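Local coordinates for B12-binding domain-containing protein (Kitasatospora setae, PDB 6WTE), which binds cobalamin and a [4Fe-4S] cluster and, as a member of the radical SAM family, probably transfers methyl groups by non-radical chemistry, at residues L222-C227 with S272-S277; Y229-C234 with G344-E349; H233-D238 with R412-T417; Y308-P313 with T353-E358. One frame throughout, in Å; residues are numbered along the deposited sequence. Where two conformers were deposited one is given.

In the fold
Along the chain, 222-227 follows strand 219-221 and meets 272-277, just past strand 266-269; contact 1 thus closes a loop of 44 residues. Contacts 2 and 3 both start from the cysteine loop inside that span, sharing H233 and C234, and both cross contact 1. Contact 2 carries 229-234 over to 344-349, ahead of helix 357-369; contact 3 carries 233-238 further, to the loop between strand 404-412 and helix 418-427. Contact 4 joins the end of strand 304-309 to the start of helix 357-369, crosses contact 2 and lies within the span of contact 3. All four gather loops of the radical SAM core around one cluster.

Contact 1. Residues L222-C227 with S272-S277. With SF4 (iron/sulfur cluster), chain C; EDO (1,2-ethanediol), chain G.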
# COMPACT_ATOMS: atom_id res chain seq x y z
N LEU A 222 9.02 -1.33 9.17
CA LEU A 222 7.80 -0.87 9.82
C LEU A 222 8.15 -0.35 11.21
O LEU A 222 8.89 -1.00 11.95
CB LEU A 222 6.81 -2.03 9.92
CG LEU A 222 5.52 -1.72 10.68
CD1 LEU A 222 4.69 -0.72 9.89
CD2 LEU A 222 4.74 -3.01 10.92
N THR A 223 7.62 0.82 11.56
CA THR A 223 7.81 1.32 12.91
C THR A 223 6.53 1.34 13.73
O THR A 223 6.58 1.23 14.96
CB THR A 223 8.43 2.74 12.89
OG1 THR A 223 7.41 3.74 12.81
CG2 THR A 223 9.39 2.89 11.71
N LYS A 224 5.37 1.42 13.07
CA LYS A 224 4.10 1.46 13.78
C LYS A 224 2.98 1.13 12.79
O LYS A 224 3.02 1.58 11.64
CB LYS A 224 3.87 2.84 14.41
CG LYS A 224 3.93 3.99 13.42
CD LYS A 224 4.49 5.25 14.06
CE LYS A 224 4.73 6.33 13.01
NZ LYS A 224 5.54 7.47 13.55
N ASN A 225 2.00 0.37 13.25
CA ASN A 225 0.86 0.04 12.41
C ASN A 225 -0.28 1.02 12.66
O ASN A 225 -0.56 1.38 13.80
CB ASN A 225 0.38 -1.38 12.68
CG ASN A 225 -0.80 -1.75 11.82
OD1 ASN A 225 -0.64 -2.05 10.64
ND2 ASN A 225 -2.00 -1.71 12.39
N GLY A 226 -0.95 1.41 11.58
CA GLY A 226 -2.24 2.08 11.66
C GLY A 226 -2.14 3.56 11.33
O GLY A 226 -1.06 4.13 11.15
N CYS A 227 -3.32 4.18 11.23
CA CYS A 227 -3.43 5.62 11.05
C CYS A 227 -4.68 6.10 11.78
O CYS A 227 -5.75 5.53 11.59
CB CYS A 227 -3.53 6.03 9.57
SG CYS A 227 -3.56 7.85 9.38
N SER A 272 1.97 4.00 7.68
CA SER A 272 1.03 4.81 6.92
C SER A 272 1.58 6.22 6.71
O SER A 272 1.60 6.73 5.59
CB SER A 272 -0.32 4.85 7.63
OG SER A 272 -0.97 3.58 7.56
N GLU A 273 2.06 6.84 7.79
CA GLU A 273 2.69 8.16 7.72
C GLU A 273 3.77 8.19 8.79
O GLU A 273 3.46 8.04 9.97
CB GLU A 273 1.69 9.30 7.95
CG GLU A 273 0.41 9.22 7.14
CD GLU A 273 0.61 9.60 5.69
OE1 GLU A 273 1.71 10.09 5.34
OE2 GLU A 273 -0.34 9.43 4.89
N PHE A 274 5.03 8.40 8.39
CA PHE A 274 6.11 8.28 9.37
C PHE A 274 6.02 9.34 10.46
O PHE A 274 6.30 9.06 11.63
CB PHE A 274 7.48 8.34 8.68
CG PHE A 274 8.65 8.22 9.64
CD1 PHE A 274 8.77 7.13 10.48
CD2 PHE A 274 9.62 9.21 9.69
CE1 PHE A 274 9.85 7.03 11.36
CE2 PHE A 274 10.69 9.12 10.56
CZ PHE A 274 10.81 8.02 11.40
N ASN A 275 5.62 10.57 10.11
CA ASN A 275 5.64 11.67 11.08
C ASN A 275 4.33 11.85 11.84
O ASN A 275 4.23 12.77 12.65
CB ASN A 275 6.02 13.00 10.39
CG ASN A 275 5.00 13.44 9.35
OD1 ASN A 275 4.36 12.61 8.69
ND2 ASN A 275 4.86 14.75 9.18
N LEU A 276 3.32 11.02 11.59
CA LEU A 276 2.21 10.97 12.53
C LEU A 276 2.59 10.05 13.67
O LEU A 276 3.45 9.17 13.52
CB LEU A 276 0.92 10.52 11.84
CG LEU A 276 0.46 11.46 10.71
CD1 LEU A 276 -0.92 11.05 10.18
CD2 LEU A 276 0.42 12.93 11.18
N SER A 277 2.00 10.27 14.84
CA SER A 277 2.54 9.74 16.09
C SER A 277 4.01 10.15 16.20
O SER A 277 4.94 9.34 16.14
CB SER A 277 2.37 8.21 16.16
OG SER A 277 2.45 7.74 17.49
FE1 SF4 C . -4.74 10.39 5.60
FE2 SF4 C . -3.81 8.42 7.27
FE3 SF4 C . -2.22 9.30 5.25
FE4 SF4 C . -4.42 7.83 4.69
S1 SF4 C . -2.59 7.12 5.83
S2 SF4 C . -3.76 9.74 3.63
S3 SF4 C . -5.87 8.53 6.31
S4 SF4 C . -2.98 10.54 7.02
C1 EDO G . 1.20 13.84 15.60
O1 EDO G . 1.72 12.92 16.56
C2 EDO G . -0.24 13.45 15.28
O2 EDO G . -0.28 12.10 14.81
O HOH W 1 1.47 3.62 10.56
O HOH W 2 -0.29 1.34 8.87
O HOH W 3 1.58 6.33 10.59
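The ammonium nitrogen of K224, in the one of its two conformers described, is gripped by backbone carbonyls of the 272-277 loop: its NZ donates to F274 O over 2.6 Å and to L276 O over 2.7 Å, with a weak third bond to S277 O. It meets L276 O almost in line with the carbonyl bond, at 170°, but comes to F274 O tilted out of that carbonyl's plane. A lysine suits this place because one long chain can bring several N-H groups to carbonyls, at and just after a turn, that converge on one point. Residues E273 to L276 form that type I beta turn, in the loop beyond strand 266-269 in the radical SAM core. From the same turn E273 sends a carboxylate to the iron-sulfur cluster, where OE2 binds iron FE3 at 1.9 Å, while C227 SG binds FE2 at 2.2 Å. Standing anti to its backbone N (chi1 -176°) puts this SG at FE2, and L276 CD1 packs 4.2 Å from C227 SG and near a cluster sulfide. The two segments supply two of the four protein ligands of the cluster; C231 and C234 complete the set. Waters bridge the backbones. One lies within reach of K224 O and G226 O and accepts from S272 N; another accepts from G226 N and donates to S272 OG, a hydroxyl also bonded to E236. At G226 (phi 107°) a CB would be jammed against the preceding carbonyl O, so glycine fits. T223 CG2 lies 4.2 Å from F274 CE1, the side chains crossing at about a right angle.

Contact 2. Residues Y229-C234 with G344-E349; sequences YRCSHC and GWKVTE. With SF4 (iron/sulfur cluster), chain C; EDO (1,2-ethanediol), chain L.
R230 and E349 form a salt bridge in which R230 NH2 reaches E349 OE2 at 2.8 Å. The bond is bent, with an N-H...O angle of 133°; the guanidinium and carboxylate planes stand 87° apart and OE2 is met from above its plane. R243 holds the same oxygen from outside the two segments. Two backbone bonds align the chains, R230 N to V347 O and S232 N to W345 O, the second 2.8 Å long. They pair 344-349 with the cysteine loop of the radical SAM core, a CX3CX2C sequence whose C231 SG and C234 SG bind irons FE1 and FE4 of the cluster. C231 lies between the two bonded residues, and its CA also makes a C-H contact with W345 O. K346, the centre of an inverse gamma turn, starts away from the cysteine loop, but its chain bends at chi2, chi3 and chi4, and CE lies 3.6 Å from C231 SG, while its NZ continues to D335 in a salt bridge. One residue earlier, at W345, the flat indole can present its NE1 edge to the imidazole face of H233, an offset edge-to-face pair with planes at 88°. H233 CE1 lies 3.6 Å from cluster sulfide S2. At the other end, the branched T348 places its methyl over one face of the Y229 ring, toward the rim at CE1, with CG2 4.1 Å from the ring centroid.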
# COMPACT_ATOMS: atom_id res chain seq x y z
N TYR A 229 -6.01 9.19 11.47
CA TYR A 229 -6.79 10.18 10.73
C TYR A 229 -7.88 9.46 9.93
O TYR A 229 -8.12 8.26 10.10
CB TYR A 229 -5.87 11.04 9.86
CG TYR A 229 -5.06 12.04 10.67
CD1 TYR A 229 -5.31 12.24 12.02
CD2 TYR A 229 -4.04 12.78 10.08
CE1 TYR A 229 -4.58 13.15 12.77
CE2 TYR A 229 -3.30 13.69 10.82
CZ TYR A 229 -3.57 13.87 12.16
OH TYR A 229 -2.84 14.77 12.90
N ARG A 230 -8.59 10.19 9.06
CA ARG A 230 -9.73 9.60 8.36
C ARG A 230 -9.90 10.27 7.00
O ARG A 230 -10.99 10.72 6.64
CB ARG A 230 -10.99 9.70 9.21
CG ARG A 230 -12.14 8.79 8.77
CD ARG A 230 -11.79 7.32 8.90
NE ARG A 230 -11.59 6.89 10.29
CZ ARG A 230 -12.55 6.42 11.07
NH1 ARG A 230 -13.79 6.30 10.60
NH2 ARG A 230 -12.28 6.05 12.31
N CYS A 231 -8.82 10.35 6.24
CA CYS A 231 -8.86 11.02 4.95
C CYS A 231 -9.85 10.33 4.02
O CYS A 231 -9.91 9.10 3.96
CB CYS A 231 -7.47 11.07 4.33
SG CYS A 231 -6.29 12.03 5.31
N SER A 232 -10.63 11.13 3.29
CA SER A 232 -11.81 10.58 2.63
C SER A 232 -11.44 9.60 1.52
O SER A 232 -12.27 8.74 1.17
CB SER A 232 -12.68 11.71 2.07
OG SER A 232 -12.06 12.35 0.97
N HIS A 233 -10.23 9.68 0.98
CA HIS A 233 -9.81 8.85 -0.14
C HIS A 233 -9.09 7.58 0.29
O HIS A 233 -8.75 6.76 -0.57
CB HIS A 233 -8.88 9.64 -1.06
CG HIS A 233 -7.53 9.91 -0.45
ND1 HIS A 233 -7.37 10.57 0.75
CD2 HIS A 233 -6.28 9.58 -0.87
CE1 HIS A 233 -6.08 10.65 1.04
NE2 HIS A 233 -5.40 10.06 0.07
N CYS A 234 -8.84 7.40 1.58
CA CYS A 234 -7.78 6.51 2.03
C CYS A 234 -8.32 5.24 2.67
O CYS A 234 -9.17 5.31 3.56
CB CYS A 234 -6.87 7.23 3.03
SG CYS A 234 -5.42 6.26 3.38
N GLY A 344 -13.02 18.36 4.32
CA GLY A 344 -13.71 17.09 4.20
C GLY A 344 -12.92 15.98 3.54
O GLY A 344 -13.41 14.84 3.49
N TRP A 345 -11.72 16.27 3.04
CA TRP A 345 -10.89 15.28 2.36
C TRP A 345 -9.71 14.89 3.23
O TRP A 345 -9.65 13.75 3.71
CB TRP A 345 -10.45 15.83 0.99
CG TRP A 345 -9.36 15.06 0.28
CD1 TRP A 345 -8.92 13.79 0.55
CD2 TRP A 345 -8.57 15.53 -0.82
NE1 TRP A 345 -7.91 13.45 -0.32
CE2 TRP A 345 -7.68 14.50 -1.17
CE3 TRP A 345 -8.54 16.73 -1.55
CZ2 TRP A 345 -6.76 14.63 -2.21
CZ3 TRP A 345 -7.62 16.85 -2.59
CH2 TRP A 345 -6.75 15.81 -2.90
N LYS A 346 -8.74 15.78 3.44
CA LYS A 346 -7.57 15.46 4.26
C LYS A 346 -7.90 15.88 5.69
O LYS A 346 -7.60 17.01 6.10
CB LYS A 346 -6.32 16.15 3.72
CG LYS A 346 -5.91 15.69 2.32
CD LYS A 346 -5.52 14.21 2.31
CE LYS A 346 -4.25 13.97 3.13
NZ LYS A 346 -3.02 14.55 2.50
N VAL A 347 -8.55 14.99 6.43
CA VAL A 347 -9.11 15.35 7.73
C VAL A 347 -8.76 14.32 8.79
O VAL A 347 -8.48 13.16 8.49
CB VAL A 347 -10.64 15.49 7.66
CG1 VAL A 347 -11.03 16.53 6.63
CG2 VAL A 347 -11.21 14.13 7.31
N THR A 348 -8.83 14.77 10.04
CA THR A 348 -8.78 13.89 11.20
C THR A 348 -10.11 13.16 11.37
O THR A 348 -11.06 13.36 10.61
CB THR A 348 -8.48 14.68 12.47
OG1 THR A 348 -9.65 15.43 12.83
CG2 THR A 348 -7.31 15.63 12.26
N GLU A 349 -10.18 12.33 12.41
CA GLU A 349 -11.43 11.66 12.76
C GLU A 349 -12.51 12.64 13.19
O GLU A 349 -13.70 12.33 13.09
CB GLU A 349 -11.20 10.64 13.87
CG GLU A 349 -10.91 9.24 13.39
CD GLU A 349 -10.78 8.26 14.53
OE1 GLU A 349 -10.88 8.70 15.70
OE2 GLU A 349 -10.58 7.06 14.27
FE1 SF4 C . -4.74 10.39 5.60
FE2 SF4 C . -3.81 8.42 7.27
FE3 SF4 C . -2.22 9.30 5.25
FE4 SF4 C . -4.42 7.83 4.69
S1 SF4 C . -2.59 7.12 5.83
S2 SF4 C . -3.76 9.74 3.63
S3 SF4 C . -5.87 8.53 6.31
S4 SF4 C . -2.98 10.54 7.02
C1 EDO L . -17.12 6.10 8.87
O1 EDO L . -18.43 6.56 8.52
C2 EDO L . -16.11 6.65 7.87
O2 EDO L . -15.14 7.43 8.58
O HOH W 4 -8.85 6.62 11.95
O HOH W 5 -13.99 14.16 0.33

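Contact 3. Residues H233-D238 with R412-T417. With SF4 (iron/sulfur cluster), chain C.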
# COMPACT_ATOMS: atom_id res chain seq x y z
N HIS A 233 -10.23 9.68 0.98
CA HIS A 233 -9.81 8.85 -0.14
C HIS A 233 -9.09 7.58 0.29
O HIS A 233 -8.75 6.76 -0.57
CB HIS A 233 -8.88 9.64 -1.06
CG HIS A 233 -7.53 9.91 -0.45
ND1 HIS A 233 -7.37 10.57 0.75
CD2 HIS A 233 -6.28 9.58 -0.87
CE1 HIS A 233 -6.08 10.65 1.04
NE2 HIS A 233 -5.40 10.06 0.07
N CYS A 234 -8.84 7.40 1.58
CA CYS A 234 -7.78 6.51 2.03
C CYS A 234 -8.32 5.24 2.67
O CYS A 234 -9.17 5.31 3.56
CB CYS A 234 -6.87 7.23 3.03
SG CYS A 234 -5.42 6.26 3.38
N VAL A 235 -7.79 4.10 2.23
CA VAL A 235 -8.19 2.79 2.76
C VAL A 235 -7.48 2.40 4.05
O VAL A 235 -7.87 1.41 4.67
CB VAL A 235 -7.90 1.66 1.75
CG1 VAL A 235 -8.67 1.89 0.45
CG2 VAL A 235 -6.39 1.57 1.48
N GLU A 236 -6.45 3.14 4.46
CA GLU A 236 -5.54 2.60 5.47
C GLU A 236 -6.09 2.64 6.89
O GLU A 236 -5.81 1.70 7.65
CB GLU A 236 -4.18 3.32 5.39
CG GLU A 236 -3.56 3.17 4.01
CD GLU A 236 -2.08 3.48 3.95
OE1 GLU A 236 -1.39 3.38 4.99
OE2 GLU A 236 -1.62 3.82 2.84
N PRO A 237 -6.82 3.67 7.32
CA PRO A 237 -7.42 3.57 8.67
C PRO A 237 -8.24 2.30 8.84
O PRO A 237 -8.12 1.61 9.86
CB PRO A 237 -8.27 4.84 8.77
CG PRO A 237 -7.53 5.82 7.92
CD PRO A 237 -7.00 5.02 6.76
N ASP A 238 -9.03 1.93 7.84
CA ASP A 238 -9.81 0.71 7.96
C ASP A 238 -8.95 -0.53 7.76
O ASP A 238 -9.03 -1.49 8.54
CB ASP A 238 -10.95 0.68 6.97
CG ASP A 238 -11.61 -0.67 6.91
OD1 ASP A 238 -12.25 -1.04 7.91
OD2 ASP A 238 -11.44 -1.38 5.90
N ARG A 412 -9.70 5.66 -7.40
CA ARG A 412 -10.35 4.36 -7.27
C ARG A 412 -11.06 4.29 -5.93
O ARG A 412 -10.46 4.56 -4.88
CB ARG A 412 -9.33 3.22 -7.39
CG ARG A 412 -9.05 2.76 -8.81
CD ARG A 412 -10.00 1.66 -9.25
NE ARG A 412 -9.82 0.44 -8.45
CZ ARG A 412 -10.77 -0.12 -7.71
NH1 ARG A 412 -11.99 0.39 -7.67
NH2 ARG A 412 -10.49 -1.22 -7.03
N LEU A 413 -12.35 3.94 -5.96
CA LEU A 413 -13.19 3.91 -4.76
C LEU A 413 -13.16 2.54 -4.10
O LEU A 413 -13.23 1.51 -4.78
CB LEU A 413 -14.63 4.27 -5.12
CG LEU A 413 -14.81 5.69 -5.65
CD1 LEU A 413 -16.25 5.92 -6.05
CD2 LEU A 413 -14.38 6.70 -4.61
N PHE A 414 -13.11 2.53 -2.77
CA PHE A 414 -13.09 1.32 -1.97
C PHE A 414 -14.15 1.40 -0.89
O PHE A 414 -14.57 2.50 -0.50
CB PHE A 414 -11.70 1.11 -1.36
CG PHE A 414 -10.67 0.69 -2.36
CD1 PHE A 414 -10.01 1.63 -3.14
CD2 PHE A 414 -10.38 -0.65 -2.55
CE1 PHE A 414 -9.07 1.25 -4.08
CE2 PHE A 414 -9.44 -1.05 -3.49
CZ PHE A 414 -8.79 -0.09 -4.25
N PRO A 415 -14.64 0.25 -0.41
CA PRO A 415 -15.85 0.27 0.43
C PRO A 415 -15.68 0.98 1.76
O PRO A 415 -16.63 1.60 2.25
CB PRO A 415 -16.17 -1.22 0.62
CG PRO A 415 -14.87 -1.93 0.32
CD PRO A 415 -14.23 -1.12 -0.76
N TYR A 416 -14.50 0.90 2.37
CA TYR A 416 -14.33 1.48 3.70
C TYR A 416 -13.48 2.73 3.63
O TYR A 416 -12.50 2.88 4.36
CB TYR A 416 -13.75 0.44 4.66
CG TYR A 416 -14.60 -0.80 4.65
CD1 TYR A 416 -15.89 -0.77 5.17
CD2 TYR A 416 -14.15 -1.98 4.07
CE1 TYR A 416 -16.70 -1.89 5.14
CE2 TYR A 416 -14.96 -3.12 4.04
CZ TYR A 416 -16.23 -3.06 4.58
OH TYR A 416 -17.05 -4.16 4.56
N THR A 417 -13.85 3.62 2.72
CA THR A 417 -13.33 4.97 2.67
C THR A 417 -14.49 5.93 2.77
O THR A 417 -15.60 5.62 2.31
CB THR A 417 -12.55 5.24 1.38
OG1 THR A 417 -13.44 5.20 0.26
CG2 THR A 417 -11.44 4.21 1.19
FE1 SF4 C . -4.74 10.39 5.60
FE2 SF4 C . -3.81 8.42 7.27
FE3 SF4 C . -2.22 9.30 5.25
FE4 SF4 C . -4.42 7.83 4.69
S1 SF4 C . -2.59 7.12 5.83
S2 SF4 C . -3.76 9.74 3.63
S3 SF4 C . -5.87 8.53 6.31
S4 SF4 C . -2.98 10.54 7.02
O HOH W 6 -11.43 5.30 -2.12
O HOH W 7 -10.14 3.77 5.63
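The cobalamin pocket and the cluster site meet here: C234 ends the cysteine motif of the radical SAM core, V235, E236 and F414 line the pocket, and E236 OE2 is hydrogen-bonded to cobalamin. V235 carries the apolar contact, its CG1 lying 3.6 Å from F414 CB. This single methyl also meets T417 CG2, which a compact branched valine can do. T417 CG2 rests 3.5 Å from C234 O. No direct hydrogen bond crosses between 233-238 and 412-417; waters bridge them. One water lies within hydrogen-bonding reach of C234 O and Y416 O and accepts from D238 N; a second donates to R412 O and accepts from F414 N, with a weaker link to H233 O. Within 233-238, E236 N donates to C234 SG at 3.5 Å, nearly straight at 167°, so a cluster ligand also caps the turn into helix 236-240. P237 CG lies 3.6 Å from sulfide S3. D238, whose CG stands anti to its backbone N (chi1 169°), sets its carboxylate beside the CB and ring of Y416, although its strongest partner is K126 in a salt bridge. The carboxylate and ring planes are 40° apart, and D238 OD2 comes to 3.2 Å from Y416 CB.

Contact 4. Residues Y308-P313 with T353-E358. With SF4 (iron/sulfur cluster), chain C; EDO (1,2-ethanediol), chain M.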
# COMPACT_ATOMS: atom_id res chain seq x y z
N TYR A 308 7.98 8.57 4.24
CA TYR A 308 6.76 9.14 3.68
C TYR A 308 6.03 9.87 4.80
O TYR A 308 5.84 9.31 5.88
CB TYR A 308 5.84 8.06 3.08
CG TYR A 308 4.70 8.66 2.28
CD1 TYR A 308 3.51 9.03 2.90
CD2 TYR A 308 4.82 8.87 0.92
CE1 TYR A 308 2.48 9.60 2.18
CE2 TYR A 308 3.80 9.43 0.19
CZ TYR A 308 2.63 9.79 0.82
OH TYR A 308 1.60 10.34 0.09
N CYS A 309 5.62 11.11 4.53
CA CYS A 309 5.15 12.00 5.58
C CYS A 309 3.92 12.76 5.11
O CYS A 309 3.65 12.89 3.92
CB CYS A 309 6.20 13.05 5.98
SG CYS A 309 7.62 12.41 6.88
N GLN A 310 3.19 13.28 6.08
CA GLN A 310 2.22 14.33 5.87
C GLN A 310 2.89 15.68 6.10
O GLN A 310 3.98 15.75 6.68
CB GLN A 310 1.02 14.16 6.81
CG GLN A 310 0.12 12.99 6.43
CD GLN A 310 -0.54 13.20 5.08
OE1 GLN A 310 -1.39 14.07 4.93
NE2 GLN A 310 -0.12 12.43 4.09
N PRO A 311 2.29 16.77 5.62
CA PRO A 311 2.94 18.08 5.78
C PRO A 311 3.15 18.49 7.22
O PRO A 311 4.06 19.29 7.49
CB PRO A 311 1.98 19.04 5.06
CG PRO A 311 1.30 18.20 4.05
CD PRO A 311 1.14 16.84 4.70
N SER A 312 2.35 18.00 8.15
CA SER A 312 2.44 18.38 9.55
C SER A 312 2.21 17.14 10.40
O SER A 312 1.35 16.32 10.07
CB SER A 312 1.40 19.46 9.90
OG SER A 312 1.46 19.80 11.28
N PRO A 313 2.97 16.98 11.50
CA PRO A 313 4.01 17.88 12.00
C PRO A 313 5.36 17.59 11.38
O PRO A 313 5.78 16.43 11.32
CB PRO A 313 4.03 17.59 13.50
CG PRO A 313 3.64 16.13 13.59
CD PRO A 313 2.75 15.83 12.40
N THR A 353 -9.32 19.77 9.06
CA THR A 353 -8.02 19.68 8.41
C THR A 353 -6.92 19.84 9.46
O THR A 353 -7.15 20.32 10.57
CB THR A 353 -7.87 20.74 7.32
OG1 THR A 353 -8.21 22.03 7.85
CG2 THR A 353 -8.76 20.41 6.13
N TYR A 354 -5.72 19.40 9.09
CA TYR A 354 -4.61 19.37 10.03
C TYR A 354 -3.33 19.94 9.45
O TYR A 354 -2.27 19.78 10.06
CB TYR A 354 -4.38 17.93 10.54
CG TYR A 354 -4.16 16.91 9.44
CD1 TYR A 354 -5.24 16.26 8.83
CD2 TYR A 354 -2.88 16.59 9.01
CE1 TYR A 354 -5.04 15.34 7.82
CE2 TYR A 354 -2.67 15.65 8.00
CZ TYR A 354 -3.76 15.04 7.41
OH TYR A 354 -3.56 14.12 6.41
N TYR A 355 -3.39 20.60 8.29
CA TYR A 355 -2.23 21.32 7.80
C TYR A 355 -2.67 22.43 6.86
O TYR A 355 -3.83 22.53 6.45
CB TYR A 355 -1.22 20.39 7.10
CG TYR A 355 -1.73 19.63 5.89
CD1 TYR A 355 -1.78 20.22 4.64
CD2 TYR A 355 -2.13 18.31 6.01
CE1 TYR A 355 -2.22 19.52 3.53
CE2 TYR A 355 -2.58 17.60 4.91
CZ TYR A 355 -2.63 18.21 3.67
OH TYR A 355 -3.07 17.49 2.58
N THR A 356 -1.71 23.31 6.57
CA THR A 356 -1.84 24.36 5.58
C THR A 356 -0.70 24.22 4.59
O THR A 356 0.21 23.41 4.77
CB THR A 356 -1.79 25.75 6.22
OG1 THR A 356 -0.46 25.97 6.71
CG2 THR A 356 -2.78 25.84 7.36
N PHE A 357 -0.73 25.04 3.54
CA PHE A 357 0.36 24.97 2.58
C PHE A 357 1.69 25.39 3.21
O PHE A 357 2.75 24.93 2.77
CB PHE A 357 0.05 25.81 1.35
CG PHE A 357 1.05 25.64 0.24
CD1 PHE A 357 1.21 24.40 -0.36
CD2 PHE A 357 1.82 26.69 -0.19
CE1 PHE A 357 2.13 24.22 -1.38
CE2 PHE A 357 2.74 26.53 -1.21
CZ PHE A 357 2.89 25.29 -1.81
N GLU A 358 1.65 26.23 4.25
CA GLU A 358 2.90 26.62 4.92
C GLU A 358 3.65 25.41 5.45
O GLU A 358 4.88 25.43 5.51
CB GLU A 358 2.63 27.59 6.07
CG GLU A 358 2.02 28.92 5.69
CD GLU A 358 0.60 29.07 6.23
OE1 GLU A 358 -0.32 29.33 5.42
OE2 GLU A 358 0.40 28.94 7.46
FE1 SF4 C . -4.74 10.39 5.60
FE2 SF4 C . -3.81 8.42 7.27
FE3 SF4 C . -2.22 9.30 5.25
FE4 SF4 C . -4.42 7.83 4.69
S1 SF4 C . -2.59 7.12 5.83
S2 SF4 C . -3.76 9.74 3.63
S3 SF4 C . -5.87 8.53 6.31
S4 SF4 C . -2.98 10.54 7.02
C1 EDO M . -5.37 24.15 9.43
O1 EDO M . -5.92 23.18 8.52
C2 EDO M . -4.12 23.59 10.09
O2 EDO M . -4.49 22.76 11.19
O HOH W 8 -0.82 18.72 12.30
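The backbones come nearest at S312 and Y355, whose CA atoms are 5.8 Å apart, where the chain leaving strand 304-309 passes the residues ahead of helix 357-369. Here P311 CG sits squarely over the centre of the Y355 ring, 3.6 Å from the centroid and only 6° off the ring normal, a CH-pi contact. Proline suits the place because its rigid, puckered ring projects CG toward the aromatic face; P311 CD nears CE2 and CD2 of Y355, and P311 CB nears its CG. Beside it, Y354 OH donates to Q310 OE1 at 2.6 Å. The hydroxyl comes from above the amide plane, 46° out of it, and the two side chains cross at about a right angle. This pair belongs to the pocket of the iron-sulfur cluster in the radical SAM core: Y354 OH stands 3.7 Å from sulfide S4 and Q310 NE2 3.9 Å from iron FE3. The chain of Q310 is bent at chi2 (-64°), and its amide is shared, OE1 also accepting from K346 NZ and NE2 donating weakly to E273. Both ends of an amide are thus used, which suits glutamine between a lysine and a carboxylate. Y355 OH continues to S334 O. S312 CB packs 3.9 Å from Y355 CB, and a water joins S312 OG to Y354 O, to which it donates over 2.9 Å.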